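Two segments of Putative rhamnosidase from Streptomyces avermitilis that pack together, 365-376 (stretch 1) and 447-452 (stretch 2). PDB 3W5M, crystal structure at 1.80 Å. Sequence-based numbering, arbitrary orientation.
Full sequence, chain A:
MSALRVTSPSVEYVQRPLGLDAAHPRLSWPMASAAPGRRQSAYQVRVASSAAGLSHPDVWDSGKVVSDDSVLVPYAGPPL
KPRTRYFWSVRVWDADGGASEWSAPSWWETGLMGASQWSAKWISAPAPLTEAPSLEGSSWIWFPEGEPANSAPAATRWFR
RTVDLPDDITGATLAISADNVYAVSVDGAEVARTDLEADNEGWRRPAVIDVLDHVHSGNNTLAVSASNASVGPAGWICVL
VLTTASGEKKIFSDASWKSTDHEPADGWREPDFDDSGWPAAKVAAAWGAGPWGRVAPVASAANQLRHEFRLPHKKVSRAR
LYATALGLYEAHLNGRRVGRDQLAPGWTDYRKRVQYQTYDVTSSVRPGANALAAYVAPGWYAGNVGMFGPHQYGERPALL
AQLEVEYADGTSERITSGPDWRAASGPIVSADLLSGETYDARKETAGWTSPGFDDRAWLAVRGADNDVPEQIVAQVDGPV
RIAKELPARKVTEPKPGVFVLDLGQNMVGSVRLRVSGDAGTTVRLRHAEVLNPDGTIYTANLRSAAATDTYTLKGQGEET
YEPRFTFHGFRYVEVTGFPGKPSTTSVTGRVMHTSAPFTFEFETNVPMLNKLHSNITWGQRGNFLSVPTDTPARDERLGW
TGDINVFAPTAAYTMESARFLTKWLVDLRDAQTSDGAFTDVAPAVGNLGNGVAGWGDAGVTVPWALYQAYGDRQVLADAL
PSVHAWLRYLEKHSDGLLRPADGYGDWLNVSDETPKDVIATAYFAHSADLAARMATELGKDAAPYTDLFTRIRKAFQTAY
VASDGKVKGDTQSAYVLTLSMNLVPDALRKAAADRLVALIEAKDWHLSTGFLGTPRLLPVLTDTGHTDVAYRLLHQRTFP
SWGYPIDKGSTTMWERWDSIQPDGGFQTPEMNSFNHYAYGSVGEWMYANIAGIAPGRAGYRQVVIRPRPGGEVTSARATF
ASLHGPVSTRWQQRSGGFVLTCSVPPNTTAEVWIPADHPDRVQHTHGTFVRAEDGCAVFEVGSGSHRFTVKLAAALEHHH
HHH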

# COMPACT_ATOMS: atom_id res chain seq x y z
N VAL A 365 23.98 -21.35 5.15
CA VAL A 365 23.91 -22.55 5.99
C VAL A 365 25.33 -23.03 6.30
O VAL A 365 26.24 -22.71 5.55
CB VAL A 365 23.10 -23.69 5.35
CG1 VAL A 365 21.63 -23.29 5.23
CG2 VAL A 365 23.66 -24.05 3.99
N ARG A 366 25.47 -23.77 7.39
CA ARG A 366 26.78 -24.24 7.89
C ARG A 366 26.79 -25.72 8.17
O ARG A 366 25.74 -26.30 8.51
CB ARG A 366 27.11 -23.53 9.21
CG ARG A 366 27.24 -22.03 9.13
CD ARG A 366 27.49 -21.47 10.53
NE ARG A 366 27.64 -20.01 10.48
CZ ARG A 366 27.83 -19.22 11.54
NH1 ARG A 366 27.94 -19.73 12.77
NH2 ARG A 366 27.94 -17.92 11.35
N PRO A 367 27.99 -26.34 8.08
CA PRO A 367 28.15 -27.66 8.68
C PRO A 367 28.07 -27.52 10.18
O PRO A 367 28.55 -26.54 10.73
CB PRO A 367 29.59 -28.05 8.30
CG PRO A 367 30.28 -26.79 7.91
CD PRO A 367 29.18 -25.93 7.31
N GLY A 368 27.48 -28.49 10.85
CA GLY A 368 27.39 -28.42 12.29
C GLY A 368 26.30 -27.46 12.69
O GLY A 368 25.21 -27.45 12.10
N ALA A 369 26.61 -26.62 13.67
CA ALA A 369 25.60 -25.87 14.39
C ALA A 369 25.08 -24.66 13.61
O ALA A 369 25.84 -23.88 13.02
CB ALA A 369 26.10 -25.46 15.77
N ASN A 370 23.76 -24.56 13.61
CA ASN A 370 23.04 -23.53 12.87
C ASN A 370 21.97 -22.95 13.78
O ASN A 370 21.51 -23.61 14.73
CB ASN A 370 22.36 -24.13 11.63
CG ASN A 370 23.34 -24.49 10.53
OD1 ASN A 370 23.48 -23.76 9.56
ND2 ASN A 370 23.98 -25.66 10.66
N ALA A 371 21.58 -21.70 13.53
CA ALA A 371 20.44 -21.10 14.22
C ALA A 371 19.52 -20.41 13.18
O ALA A 371 19.98 -19.68 12.31
CB ALA A 371 20.92 -20.08 15.24
N LEU A 372 18.22 -20.67 13.28
CA LEU A 372 17.22 -19.97 12.46
C LEU A 372 16.37 -19.16 13.45
O LEU A 372 16.07 -19.62 14.54
CB LEU A 372 16.39 -20.97 11.65
CG LEU A 372 15.30 -20.40 10.75
CD1 LEU A 372 15.93 -19.59 9.63
CD2 LEU A 372 14.45 -21.53 10.18
N ALA A 373 16.03 -17.93 13.09
CA ALA A 373 15.42 -17.04 14.06
C ALA A 373 14.47 -16.09 13.34
O ALA A 373 14.67 -15.84 12.16
CB ALA A 373 16.48 -16.24 14.75
N ALA A 374 13.47 -15.57 14.05
CA ALA A 374 12.59 -14.57 13.41
C ALA A 374 11.99 -13.62 14.43
O ALA A 374 11.73 -14.01 15.55
CB ALA A 374 11.48 -15.26 12.58
N TYR A 375 11.76 -12.37 14.01
CA TYR A 375 10.85 -11.47 14.70
C TYR A 375 9.48 -11.74 14.11
O TYR A 375 9.38 -11.97 12.90
CB TYR A 375 11.17 -10.02 14.40
CG TYR A 375 12.36 -9.51 15.18
CD1 TYR A 375 12.25 -9.28 16.56
CD2 TYR A 375 13.56 -9.23 14.55
CE1 TYR A 375 13.34 -8.83 17.29
CE2 TYR A 375 14.66 -8.76 15.28
CZ TYR A 375 14.53 -8.57 16.65
OH TYR A 375 15.60 -8.12 17.44
N VAL A 376 8.48 -11.74 14.97
CA VAL A 376 7.07 -11.94 14.55
C VAL A 376 6.18 -10.84 15.14
O VAL A 376 6.07 -10.75 16.36
CB VAL A 376 6.55 -13.32 15.01
CG1 VAL A 376 5.11 -13.50 14.47
CG2 VAL A 376 7.48 -14.40 14.54
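Stretch 2 447-452: GWTSPG

Stretch 2 has no regular secondary structure, yet it runs antiparallel to the middle of the strand 368-376: Pro451 lies beside Ala371 (CA to CA 4.8 Å) and Thr449 beside Ala373 (CA to CA 5.5 Å). No hydrogen bond crosses the contact; the contacts are van der Waals, mostly apolar, with one aromatic pair.

Strand alternation sets the first rule. Ala369, Ala371 and Ala373 point toward stretch 2, whereas Asn370, Leu372 and Ala374 point away. Within the strand, the residues that point toward stretch 2 are all alanine, and the short methyls let the incoming chain come close: Ala371 CB is 3.4 Å from Ser450 C and 3.5 Å from Pro451 N, a methyl set directly against backbone.

Stretch 2 begins with a type I turn, Gly447 to Ser450, closed by Ser450 N to Gly447 O at 3.0 Å. The backbone at 447, with phi 94° and psi 3°, suits glycine, since a CB there would jam against the preceding carbonyl. Past the turn, Ser450 extends (-118°/153°) and Pro451 (-68°/163°) lays its C-gamma endo ring along the strand, with its CB 3.8 Å from Ala369 CB and its CG 3.5 Å from Ala369 O. The m, t, t chain of Arg366 stretches out to bring NH1 within 3.6 Å of Pro451 CG.

Trp448 starts sideways, but chi1 of 74° (p) and chi2 of -73° bring its indole to the strand. Trp448 CZ3 reaches Ala373 CB at 3.5 Å, and Trp448 CH2 lies 3.8 Å from Ala374 O, which sits at the ring edge. Tyr375, chi1 -78° (m), also starts sideways and ends nearer; it offers a face to the indole edge, with CZ 3.5 Å from Trp448 CZ2 and planes at 68°. Thr449 (p) adds CG2 at 4.1 Å from Ala373 CB.

Behind, Asn370 (m) braces the strand's entry: Arg366 N donates to Asn370 OD1, and Asn370 ND2 to Arg366 O, both at 2.9 Å.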

# COMPACT_ATOMS: atom_id res chain seq x y z
N GLY A 447 23.42 -12.02 20.11
CA GLY A 447 23.83 -13.35 19.64
C GLY A 447 22.68 -14.32 19.34
O GLY A 447 22.92 -15.45 18.93
N TRP A 448 21.44 -13.85 19.47
CA TRP A 448 20.30 -14.77 19.40
C TRP A 448 20.05 -15.33 17.99
O TRP A 448 19.34 -16.34 17.84
CB TRP A 448 19.02 -14.13 19.99
CG TRP A 448 18.44 -13.07 19.09
CD1 TRP A 448 18.94 -11.83 18.87
CD2 TRP A 448 17.25 -13.18 18.28
NE1 TRP A 448 18.12 -11.14 17.99
CE2 TRP A 448 17.11 -11.97 17.59
CE3 TRP A 448 16.31 -14.21 18.05
CZ2 TRP A 448 16.05 -11.72 16.71
CZ3 TRP A 448 15.25 -13.96 17.17
CH2 TRP A 448 15.13 -12.74 16.52
N THR A 449 20.58 -14.66 16.96
CA THR A 449 20.41 -15.18 15.60
C THR A 449 21.55 -16.09 15.18
O THR A 449 21.62 -16.52 14.05
CB THR A 449 20.22 -14.05 14.57
OG1 THR A 449 21.44 -13.32 14.45
CG2 THR A 449 19.12 -13.10 15.03
N SER A 450 22.44 -16.38 16.14
CA SER A 450 23.59 -17.26 15.90
C SER A 450 23.58 -18.52 16.77
O SER A 450 23.03 -18.52 17.87
CB SER A 450 24.91 -16.49 16.11
OG SER A 450 25.09 -15.54 15.07
N PRO A 451 24.21 -19.61 16.28
CA PRO A 451 24.27 -20.81 17.10
C PRO A 451 25.15 -20.58 18.31
O PRO A 451 25.90 -19.61 18.34
CB PRO A 451 24.88 -21.86 16.17
CG PRO A 451 25.56 -21.11 15.09
CD PRO A 451 24.97 -19.74 15.02
N GLY A 452 25.03 -21.45 19.32
CA GLY A 452 25.81 -21.34 20.55
C GLY A 452 25.21 -20.35 21.56
O GLY A 452 25.86 -19.99 22.53